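Local coordinates for protein manganese lipoxygenase (Gaeumannomyces graminis, PDB 5FX8) that oxidises linoleic and alpha-linolenic acids with molecular oxygen at a catalytic manganese centre, giving 11S- and 13R-hydroperoxy fatty acids, at residues 135-140 against 527-532; 165-170 against 494-499; 340-345 against 536-541; 487-492 against 602-607. All blocks are in the same frame, centred on the assembly; numbering follows the deposited sequence.

Contact 1: 135-140 against 527-532; sequences ALLYNG and RQAVEQ. With NAG (2-acetamido-2-deoxy-beta-D-glucopyranose), chain K.
A small apolar contact seats the side chain of L137, at the end of a short 3-10 turn, against A529 and V530 on helix 526-539. The loop that carries L137 follows helix 86-124, so two parts of the lipoxygenase domain far apart in sequence meet here. The leucine does all the reaching from its side, and its two methyls divide the work. CD2 of L137 rests on CB of A529 at 3.8 Å, while CD1 of L137 meets CG2 of V530 at 3.6 Å. With CG anti to the backbone N (chi1 -158°), the isobutyl fork spans both residues of the helix. V530 puts a different branch to each side: CG2, next to its own backbone N, takes the leucine, and CG1 lies 4.0 Å from the acetyl methyl C8 of the N-acetylglucosamine. The sugar probably belongs to the glycan at N116 and is hydrogen-bonded to OH of Y112 of the second subunit; the carboxylate of E531 also sits beside its acetamide, with OE1 of E531 3.1 Å from sugar O7. All three apolar residues are buried. Around them, I122 of helix 86-124 packs on L137, and A115 and F119 of the same helix pack on V530. V533, one turn further along helix 526-539, touches L137 and Y138, so the leucine packs between helix 86-124 and helix 526-539.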
# COMPACT_ATOMS: atom_id res chain seq x y z
N ALA A 135 -4.85 -19.93 -12.40
CA ALA A 135 -3.53 -19.37 -12.65
C ALA A 135 -3.53 -18.43 -13.84
O ALA A 135 -2.67 -17.56 -13.93
CB ALA A 135 -2.52 -20.49 -12.86
N LEU A 136 -4.48 -18.59 -14.77
CA LEU A 136 -4.61 -17.65 -15.88
C LEU A 136 -4.87 -16.25 -15.38
O LEU A 136 -4.55 -15.28 -16.07
CB LEU A 136 -5.76 -18.08 -16.79
CG LEU A 136 -5.69 -19.49 -17.35
CD1 LEU A 136 -7.06 -19.86 -17.83
CD2 LEU A 136 -4.71 -19.52 -18.48
N LEU A 137 -5.43 -16.12 -14.19
CA LEU A 137 -5.61 -14.82 -13.58
C LEU A 137 -4.29 -14.08 -13.36
O LEU A 137 -4.28 -12.85 -13.33
CB LEU A 137 -6.34 -15.06 -12.29
CG LEU A 137 -7.13 -14.00 -11.59
CD1 LEU A 137 -8.10 -13.41 -12.52
CD2 LEU A 137 -7.81 -14.73 -10.47
N TYR A 138 -3.17 -14.79 -13.25
CA TYR A 138 -1.92 -14.20 -12.79
C TYR A 138 -0.77 -14.34 -13.77
O TYR A 138 0.07 -13.45 -13.87
CB TYR A 138 -1.52 -14.84 -11.45
CG TYR A 138 -2.47 -14.58 -10.31
CD1 TYR A 138 -2.58 -13.33 -9.76
CD2 TYR A 138 -3.23 -15.59 -9.79
CE1 TYR A 138 -3.41 -13.08 -8.74
CE2 TYR A 138 -4.08 -15.36 -8.76
CZ TYR A 138 -4.16 -14.10 -8.24
OH TYR A 138 -5.00 -13.82 -7.21
N ASN A 139 -0.68 -15.44 -14.50
CA ASN A 139 0.50 -15.68 -15.32
C ASN A 139 0.58 -14.65 -16.43
O ASN A 139 -0.28 -14.61 -17.30
CB ASN A 139 0.45 -17.08 -15.91
CG ASN A 139 0.58 -18.13 -14.85
OD1 ASN A 139 1.03 -17.84 -13.74
ND2 ASN A 139 0.20 -19.35 -15.17
N GLY A 140 1.63 -13.84 -16.40
CA GLY A 140 1.87 -12.90 -17.46
C GLY A 140 1.14 -11.59 -17.32
O GLY A 140 1.27 -10.74 -18.20
N ARG A 527 -15.17 -12.86 -14.10
CA ARG A 527 -15.27 -11.42 -13.94
C ARG A 527 -15.05 -11.02 -12.48
O ARG A 527 -14.37 -10.03 -12.18
CB ARG A 527 -16.63 -10.95 -14.44
CG ARG A 527 -16.98 -9.56 -14.05
CD ARG A 527 -16.93 -8.67 -15.24
NE ARG A 527 -18.01 -9.02 -16.15
CZ ARG A 527 -18.27 -8.36 -17.27
NH1 ARG A 527 -17.54 -7.31 -17.62
NH2 ARG A 527 -19.28 -8.76 -18.04
N GLN A 528 -15.62 -11.80 -11.57
CA GLN A 528 -15.51 -11.48 -10.16
C GLN A 528 -14.09 -11.67 -9.68
O GLN A 528 -13.60 -10.89 -8.85
CB GLN A 528 -16.49 -12.35 -9.38
CG GLN A 528 -17.91 -12.17 -9.83
CD GLN A 528 -18.87 -13.20 -9.30
OE1 GLN A 528 -18.55 -14.38 -9.19
NE2 GLN A 528 -20.06 -12.75 -8.97
N ALA A 529 -13.40 -12.69 -10.20
CA ALA A 529 -12.01 -12.96 -9.85
C ALA A 529 -11.09 -11.87 -10.35
O ALA A 529 -10.19 -11.42 -9.63
CB ALA A 529 -11.59 -14.31 -10.42
N VAL A 530 -11.29 -11.44 -11.59
CA VAL A 530 -10.53 -10.31 -12.10
C VAL A 530 -10.81 -9.07 -11.27
O VAL A 530 -9.94 -8.22 -11.08
CB VAL A 530 -10.84 -10.08 -13.59
CG1 VAL A 530 -10.15 -8.87 -14.11
CG2 VAL A 530 -10.38 -11.26 -14.37
N GLU A 531 -12.02 -8.96 -10.74
CA GLU A 531 -12.37 -7.75 -10.01
C GLU A 531 -11.76 -7.77 -8.62
O GLU A 531 -11.41 -6.71 -8.08
CB GLU A 531 -13.89 -7.62 -9.96
CG GLU A 531 -14.44 -6.27 -10.37
CD GLU A 531 -13.87 -5.75 -11.68
OE1 GLU A 531 -14.39 -6.14 -12.75
OE2 GLU A 531 -12.91 -4.94 -11.64
N GLN A 532 -11.61 -8.96 -8.04
CA GLN A 532 -10.89 -9.07 -6.79
C GLN A 532 -9.42 -8.74 -7.00
O GLN A 532 -8.87 -7.85 -6.34
CB GLN A 532 -11.08 -10.46 -6.19
CG GLN A 532 -9.98 -10.84 -5.22
CD GLN A 532 -10.30 -11.97 -4.26
OE1 GLN A 532 -11.44 -12.42 -4.12
NE2 GLN A 532 -9.28 -12.45 -3.59
C1 NAG K . -12.04 -2.35 -17.29
C2 NAG K . -12.55 -3.10 -16.09
C3 NAG K . -13.81 -2.43 -15.56
C4 NAG K . -13.52 -0.97 -15.27
C5 NAG K . -12.99 -0.32 -16.52
C6 NAG K . -12.58 1.11 -16.32
C7 NAG K . -12.50 -5.51 -15.68
C8 NAG K . -12.82 -6.86 -16.24
N2 NAG K . -12.82 -4.48 -16.45
O3 NAG K . -14.21 -3.04 -14.35
O4 NAG K . -14.70 -0.31 -14.82
O5 NAG K . -11.82 -1.01 -16.96
O6 NAG K . -12.02 1.59 -17.53
O7 NAG K . -12.01 -5.37 -14.58

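Contact 2: 165-170 against 494-499; sequences SMERLS and PLHPAA
The side chains of E167 and H496 approach from opposite directions and meet in a buried polar contact. The hydrogen bond runs from NE2 of H496 to OE1 of E167, 3.0 Å long and nearly straight at 172°. The acceptor lies in the plane of the imidazole, but the bond strikes the carboxylate from above its plane, the two flat groups being turned 41° apart. E167 is extended beyond CG, which carries its carboxylate across to the ring.

R168, the next residue, adds ionic partners. It forms a salt bridge through NH2 to OE1 of E167, modelled too short for its length to be trusted, and through NH1 it pairs with D282 of helix 268-305. ND1 of H496 is hydrogen-bonded to the carbonyl O of V492, so both ring nitrogens have partners; if both are donors, the histidine would probably be positively charged.

The turn around E167 is held by hydrogen bonds to the carbonyl O of M166: from L169 N and, on the opposite face of its plane, from OG of S170 at 3.0 Å.

Away from the manganese, this is a histidine-carboxylate hydrogen bond within a buried charge network, tying the 165-170 segment on helix 161-166 to the loop before helix 526-539.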
# COMPACT_ATOMS: atom_id res chain seq x y z
N SER A 165 -0.86 -23.52 7.04
CA SER A 165 -0.58 -23.21 8.43
C SER A 165 0.45 -22.09 8.56
O SER A 165 0.28 -21.17 9.36
CB SER A 165 -0.13 -24.46 9.16
OG SER A 165 0.98 -24.99 8.47
N MET A 166 1.50 -22.12 7.74
CA MET A 166 2.54 -21.11 7.87
C MET A 166 2.06 -19.69 7.55
O MET A 166 2.68 -18.73 8.01
CB MET A 166 3.71 -21.46 6.98
CG MET A 166 4.56 -22.55 7.53
SD MET A 166 4.92 -22.27 9.25
CE MET A 166 6.46 -21.40 9.06
N GLU A 167 0.98 -19.52 6.77
CA GLU A 167 0.44 -18.18 6.55
C GLU A 167 0.12 -17.46 7.86
O GLU A 167 0.21 -16.24 7.92
CB GLU A 167 -0.81 -18.26 5.67
CG GLU A 167 -0.54 -18.28 4.18
CD GLU A 167 -1.76 -18.64 3.33
OE1 GLU A 167 -2.89 -18.67 3.86
OE2 GLU A 167 -1.60 -18.93 2.14
N ARG A 168 -0.27 -18.20 8.91
CA ARG A 168 -0.58 -17.60 10.19
C ARG A 168 0.66 -17.10 10.92
O ARG A 168 0.53 -16.51 11.98
CB ARG A 168 -1.31 -18.58 11.11
CG ARG A 168 -2.38 -19.42 10.47
CD ARG A 168 -3.30 -18.60 9.63
NE ARG A 168 -3.45 -19.17 8.30
CZ ARG A 168 -3.90 -18.49 7.27
NH1 ARG A 168 -4.24 -17.24 7.42
NH2 ARG A 168 -4.02 -19.07 6.10
N LEU A 169 1.85 -17.38 10.41
CA LEU A 169 3.10 -16.86 10.96
C LEU A 169 3.80 -15.93 9.97
O LEU A 169 4.96 -15.60 10.15
CB LEU A 169 4.02 -18.00 11.39
CG LEU A 169 3.50 -18.91 12.51
CD1 LEU A 169 4.26 -20.20 12.62
CD2 LEU A 169 3.50 -18.25 13.87
N SER A 170 3.10 -15.49 8.92
CA SER A 170 3.73 -14.62 7.94
C SER A 170 2.75 -13.63 7.33
O SER A 170 2.73 -12.47 7.72
CB SER A 170 4.39 -15.46 6.85
OG SER A 170 3.47 -16.34 6.29
N PRO A 494 -6.95 -19.27 -6.02
CA PRO A 494 -8.29 -19.51 -5.52
C PRO A 494 -8.37 -19.73 -4.04
O PRO A 494 -9.46 -19.83 -3.51
CB PRO A 494 -8.67 -20.79 -6.24
CG PRO A 494 -7.41 -21.50 -6.31
CD PRO A 494 -6.37 -20.49 -6.59
N LEU A 495 -7.21 -19.83 -3.39
CA LEU A 495 -7.20 -20.15 -1.97
C LEU A 495 -7.74 -19.03 -1.09
O LEU A 495 -8.17 -19.30 0.03
CB LEU A 495 -5.77 -20.51 -1.54
CG LEU A 495 -5.58 -22.02 -1.29
CD1 LEU A 495 -6.39 -22.43 -0.12
CD2 LEU A 495 -5.99 -22.86 -2.48
N HIS A 496 -7.75 -17.79 -1.56
CA HIS A 496 -8.13 -16.65 -0.74
C HIS A 496 -9.18 -15.78 -1.40
O HIS A 496 -8.86 -14.67 -1.86
CB HIS A 496 -6.93 -15.78 -0.43
CG HIS A 496 -5.80 -16.51 0.21
ND1 HIS A 496 -4.73 -17.00 -0.51
CD2 HIS A 496 -5.55 -16.81 1.51
CE1 HIS A 496 -3.88 -17.58 0.32
NE2 HIS A 496 -4.36 -17.47 1.55
N PRO A 497 -10.43 -16.20 -1.43
CA PRO A 497 -11.48 -15.39 -2.06
C PRO A 497 -12.09 -14.34 -1.13
O PRO A 497 -12.36 -14.59 0.05
CB PRO A 497 -12.53 -16.43 -2.45
CG PRO A 497 -12.40 -17.46 -1.44
CD PRO A 497 -10.95 -17.50 -0.99
N ALA A 498 -12.29 -13.15 -1.68
CA ALA A 498 -12.96 -12.11 -0.92
C ALA A 498 -14.38 -12.49 -0.52
O ALA A 498 -14.85 -12.09 0.54
CB ALA A 498 -12.97 -10.82 -1.72
N ALA A 499 -15.06 -13.29 -1.33
CA ALA A 499 -16.41 -13.72 -1.00
C ALA A 499 -16.60 -15.17 -1.39
O ALA A 499 -15.93 -15.69 -2.28
CB ALA A 499 -17.45 -12.85 -1.71

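Contact 3: 340-345 against 536-541; sequences GGFWDQ and LARFNR
R538 lays one guanidinium nitrogen over a face of the F342 ring, and this pair carries the whole contact between helix 342-346 and the last turn of helix 526-539. NH1 of R538 does the touching: it stands 3.6 Å from CE1 of F342, above the face but displaced toward the rim. The guanidinium comes in edge first, its plane turned 69° from that of the ring, and the two side chains cross at about a right angle. With CZ of R538 5.1 Å from the ring centroid, the cation-pi attraction is long and weak at most. The ring of F342 is set by chi1 -62°, which puts CG beside the backbone N and opposite the carbonyl carbon. A bend at chi3 (-79°) swings the guanidinium off the line of the arginine chain, and NH2 is held by a hydrogen bond to OG of S534, one turn back.

D344 curls back so that OD2, by its anti lone pair, accepts from N of G340 at 2.8 Å. NH1 of R541 reaches O of N540 at 2.9 Å and O of R538 at 3.2 Å, both in its guanidinium plane.

A334 and R101 of the second subunit pack on F342 and Q345. Beside the manganese site, R541 touches V618 and F539 touches N482, both metal ligands. Y112 of helix 86-124 packs on R538, and W343 faces helices 268-305 and 351-363.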
# COMPACT_ATOMS: atom_id res chain seq x y z
N GLY A 340 -22.43 0.17 -1.67
CA GLY A 340 -22.13 -0.17 -3.03
C GLY A 340 -20.74 0.20 -3.48
O GLY A 340 -20.49 0.24 -4.68
N GLY A 341 -19.85 0.48 -2.54
CA GLY A 341 -18.48 0.76 -2.87
C GLY A 341 -17.71 -0.51 -3.11
O GLY A 341 -18.27 -1.61 -3.21
N PHE A 342 -16.39 -0.36 -3.15
CA PHE A 342 -15.54 -1.45 -3.58
C PHE A 342 -15.59 -2.63 -2.64
O PHE A 342 -15.47 -3.79 -3.06
CB PHE A 342 -14.12 -0.95 -3.70
CG PHE A 342 -13.95 0.11 -4.70
CD1 PHE A 342 -14.31 -0.10 -6.00
CD2 PHE A 342 -13.39 1.31 -4.35
CE1 PHE A 342 -14.13 0.87 -6.93
CE2 PHE A 342 -13.21 2.29 -5.29
CZ PHE A 342 -13.60 2.05 -6.58
N TRP A 343 -15.77 -2.36 -1.35
CA TRP A 343 -15.92 -3.47 -0.42
C TRP A 343 -17.16 -4.26 -0.76
O TRP A 343 -17.08 -5.47 -1.01
CB TRP A 343 -15.95 -2.99 1.03
CG TRP A 343 -16.12 -4.14 2.01
CD1 TRP A 343 -17.29 -4.67 2.43
CD2 TRP A 343 -15.09 -4.90 2.67
NE1 TRP A 343 -17.08 -5.71 3.30
CE2 TRP A 343 -15.73 -5.87 3.46
CE3 TRP A 343 -13.69 -4.84 2.68
CZ2 TRP A 343 -15.02 -6.78 4.26
CZ3 TRP A 343 -12.99 -5.75 3.45
CH2 TRP A 343 -13.66 -6.70 4.24
N ASP A 344 -18.32 -3.59 -0.83
CA ASP A 344 -19.58 -4.27 -1.13
C ASP A 344 -19.48 -5.03 -2.44
O ASP A 344 -19.95 -6.17 -2.53
CB ASP A 344 -20.74 -3.28 -1.20
CG ASP A 344 -21.30 -2.92 0.16
OD1 ASP A 344 -21.11 -3.71 1.12
OD2 ASP A 344 -21.93 -1.85 0.27
N GLN A 345 -18.85 -4.43 -3.45
CA GLN A 345 -18.70 -5.06 -4.75
C GLN A 345 -17.95 -6.38 -4.66
O GLN A 345 -18.22 -7.29 -5.44
CB GLN A 345 -17.97 -4.14 -5.71
CG GLN A 345 -18.66 -2.88 -6.11
CD GLN A 345 -17.72 -1.91 -6.84
OE1 GLN A 345 -16.72 -2.33 -7.44
NE2 GLN A 345 -18.01 -0.61 -6.76
N LEU A 536 -7.40 -5.50 -5.18
CA LEU A 536 -6.21 -5.68 -4.36
C LEU A 536 -4.98 -5.08 -5.06
O LEU A 536 -4.12 -4.47 -4.41
CB LEU A 536 -6.04 -7.16 -4.02
CG LEU A 536 -7.28 -7.84 -3.44
CD1 LEU A 536 -7.07 -9.28 -3.04
CD2 LEU A 536 -7.75 -7.03 -2.30
N ALA A 537 -4.91 -5.19 -6.38
CA ALA A 537 -3.86 -4.49 -7.09
C ALA A 537 -3.97 -2.99 -6.89
O ALA A 537 -2.97 -2.29 -6.88
CB ALA A 537 -3.89 -4.83 -8.58
N ARG A 538 -5.18 -2.47 -6.72
CA ARG A 538 -5.31 -1.05 -6.44
C ARG A 538 -4.90 -0.68 -5.03
O ARG A 538 -4.69 0.51 -4.75
CB ARG A 538 -6.74 -0.60 -6.72
CG ARG A 538 -6.92 0.06 -8.08
CD ARG A 538 -8.38 0.25 -8.37
NE ARG A 538 -9.02 -0.96 -8.83
CZ ARG A 538 -10.24 -1.31 -8.47
NH1 ARG A 538 -10.91 -0.53 -7.65
NH2 ARG A 538 -10.78 -2.41 -8.93
N PHE A 539 -4.77 -1.65 -4.11
CA PHE A 539 -4.16 -1.33 -2.81
C PHE A 539 -2.64 -1.23 -2.88
O PHE A 539 -2.02 -0.73 -1.94
CB PHE A 539 -4.54 -2.37 -1.77
CG PHE A 539 -6.00 -2.40 -1.42
CD1 PHE A 539 -6.84 -1.38 -1.77
CD2 PHE A 539 -6.53 -3.47 -0.71
CE1 PHE A 539 -8.16 -1.43 -1.43
CE2 PHE A 539 -7.84 -3.51 -0.37
CZ PHE A 539 -8.65 -2.48 -0.73
N ASN A 540 -2.02 -1.68 -3.96
CA ASN A 540 -0.58 -1.65 -4.13
C ASN A 540 -0.17 -0.33 -4.79
O ASN A 540 -0.99 0.39 -5.35
CB ASN A 540 -0.13 -2.84 -4.98
CG ASN A 540 1.34 -3.12 -4.89
OD1 ASN A 540 1.93 -3.07 -3.82
ND2 ASN A 540 1.96 -3.39 -6.01
N ARG A 541 1.12 -0.01 -4.67
CA ARG A 541 1.67 1.24 -5.19
C ARG A 541 3.01 0.92 -5.84
O ARG A 541 4.05 0.99 -5.19
CB ARG A 541 1.83 2.30 -4.10
CG ARG A 541 0.57 3.05 -3.72
CD ARG A 541 0.08 3.96 -4.84
NE ARG A 541 -1.16 4.65 -4.49
CZ ARG A 541 -2.34 4.05 -4.47
NH1 ARG A 541 -2.44 2.78 -4.76
NH2 ARG A 541 -3.42 4.72 -4.13

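Contact 4: 487-492 against 602-607; sequences VKFSGV and FVWTAL
An aromatic edge-to-face pair, F489 with W604, joins the end of helix 485-490 to the chain that follows helix 566-587. F489 lies in a wider pi-type turn of that short helix, in the part of the lipoxygenase domain just after the metal ligands H478 and N482. Its ring is a buried plug inserted among five consecutive residues of 602-607. The indole turns an edge to it: CD1 of W604 sits over the centre of one face, 3.9 Å from CD1 of F489, and the planes are 54° apart, so the pair is tilted rather than a perpendicular T. In W604, chi1 of -179° swings the indole toward the phenylalanine, and chi2 (75°) turns its CD1 edge to the ring. The other face of F489 is covered from within its own helix by CB of K488, leaving the phenyl sandwiched. A606 and F602 add oblique contacts: CE2 of F489 touches CB of A606 at 3.8 Å, and CD1 of F489 lies 4.3 Å from CE2 of F602. OG1 of T605 lies at the edge in the ring plane, 3.7 Å from CZ of F489.

The backbone of 602-607 runs along the far end of the ring, where the carbonyl O of V603 is hydrogen-bonded to OG of S151. That same carbonyl O of V603 meets the phenyl edge near its plane, 3.5 Å from CE1 of F489.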
# COMPACT_ATOMS: atom_id res chain seq x y z
N VAL A 487 -2.86 -8.49 -2.56
CA VAL A 487 -2.68 -8.94 -3.93
C VAL A 487 -1.57 -9.97 -4.05
O VAL A 487 -1.66 -10.88 -4.88
CB VAL A 487 -2.47 -7.74 -4.88
CG1 VAL A 487 -1.08 -7.18 -4.77
CG2 VAL A 487 -2.75 -8.12 -6.32
N LYS A 488 -0.50 -9.89 -3.24
CA LYS A 488 0.61 -10.84 -3.37
C LYS A 488 0.46 -12.11 -2.53
O LYS A 488 0.94 -13.16 -2.94
CB LYS A 488 1.93 -10.16 -3.00
CG LYS A 488 2.35 -9.10 -3.97
CD LYS A 488 3.67 -8.48 -3.59
CE LYS A 488 3.54 -7.58 -2.38
NZ LYS A 488 4.76 -6.82 -1.92
N PHE A 489 -0.21 -12.07 -1.38
CA PHE A 489 -0.28 -13.21 -0.47
C PHE A 489 -1.69 -13.49 0.06
O PHE A 489 -2.21 -14.57 -0.16
CB PHE A 489 0.68 -12.99 0.71
CG PHE A 489 2.02 -12.41 0.31
CD1 PHE A 489 3.00 -13.19 -0.29
CD2 PHE A 489 2.32 -11.07 0.55
CE1 PHE A 489 4.22 -12.66 -0.65
CE2 PHE A 489 3.53 -10.54 0.20
CZ PHE A 489 4.48 -11.34 -0.40
N SER A 490 -2.32 -12.53 0.73
CA SER A 490 -3.54 -12.75 1.52
C SER A 490 -4.78 -12.93 0.67
O SER A 490 -5.77 -13.48 1.15
CB SER A 490 -3.82 -11.56 2.42
OG SER A 490 -2.81 -11.37 3.34
N GLY A 491 -4.80 -12.35 -0.52
CA GLY A 491 -5.95 -12.43 -1.37
C GLY A 491 -5.65 -13.00 -2.73
O GLY A 491 -6.16 -12.52 -3.73
N VAL A 492 -4.83 -14.03 -2.78
CA VAL A 492 -4.49 -14.70 -4.02
C VAL A 492 -5.48 -15.83 -4.23
O VAL A 492 -5.70 -16.63 -3.33
CB VAL A 492 -3.04 -15.21 -3.97
CG1 VAL A 492 -2.67 -16.01 -5.21
CG2 VAL A 492 -2.15 -14.04 -3.84
N PHE A 602 6.16 -21.05 0.04
CA PHE A 602 6.07 -19.85 -0.78
C PHE A 602 7.08 -18.83 -0.28
O PHE A 602 7.53 -18.86 0.86
CB PHE A 602 4.66 -19.24 -0.80
CG PHE A 602 4.19 -18.67 0.51
CD1 PHE A 602 3.67 -19.50 1.50
CD2 PHE A 602 4.22 -17.31 0.73
CE1 PHE A 602 3.23 -18.98 2.70
CE2 PHE A 602 3.78 -16.80 1.90
CZ PHE A 602 3.27 -17.64 2.90
N VAL A 603 7.43 -17.91 -1.18
CA VAL A 603 8.36 -16.84 -0.89
C VAL A 603 7.58 -15.62 -0.43
O VAL A 603 6.72 -15.12 -1.16
CB VAL A 603 9.21 -16.50 -2.11
CG1 VAL A 603 10.07 -15.35 -1.79
CG2 VAL A 603 10.03 -17.67 -2.51
N TRP A 604 7.89 -15.14 0.76
CA TRP A 604 7.17 -14.05 1.40
C TRP A 604 8.12 -12.87 1.53
O TRP A 604 9.25 -13.03 1.99
CB TRP A 604 6.64 -14.52 2.75
CG TRP A 604 5.87 -13.51 3.50
CD1 TRP A 604 4.59 -13.11 3.25
CD2 TRP A 604 6.30 -12.77 4.64
NE1 TRP A 604 4.22 -12.16 4.14
CE2 TRP A 604 5.25 -11.93 5.01
CE3 TRP A 604 7.49 -12.73 5.37
CZ2 TRP A 604 5.34 -11.05 6.09
CZ3 TRP A 604 7.59 -11.86 6.44
CH2 TRP A 604 6.52 -11.04 6.80
N THR A 605 7.67 -11.69 1.08
CA THR A 605 8.53 -10.52 0.97
C THR A 605 7.85 -9.25 1.41
O THR A 605 8.21 -8.17 0.95
CB THR A 605 9.01 -10.32 -0.46
OG1 THR A 605 7.87 -10.10 -1.29
CG2 THR A 605 9.78 -11.50 -0.96
N ALA A 606 6.84 -9.35 2.27
CA ALA A 606 5.95 -8.24 2.54
C ALA A 606 6.61 -7.15 3.34
O ALA A 606 6.06 -6.05 3.46
CB ALA A 606 4.74 -8.71 3.32
N LEU A 607 7.76 -7.44 3.93
CA LEU A 607 8.44 -6.49 4.77
C LEU A 607 9.68 -5.95 4.12
O LEU A 607 10.50 -5.34 4.81
CB LEU A 607 8.77 -7.14 6.11
CG LEU A 607 7.65 -7.06 7.11
CD1 LEU A 607 8.06 -7.88 8.26
CD2 LEU A 607 7.46 -5.61 7.50

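Overall arrangement
From the N terminus, contact 1 opens first, at 135-140, and closes at 527-532 on helix 526-539. Contact 2, from 165-170 to 494-499, is nested inside that loop. Contact 3 starts within both, at 340-345, but closes later, at 536-541, so it crosses contacts 1 and 2; contact 4, from 487-492 to 602-607, crosses all three. Contacts 1 and 3 share helix 526-539. Q532 of contact 1 is probably hydrogen-bonded to H496 and A498 of contact 2 and to G491 of contact 4, while L536 and A537 pack on 487-492. Contacts 2 and 4 are the closest pair, with centres about 9 Å apart: H496 packs on the backbone of 489-491, and S170 on W604.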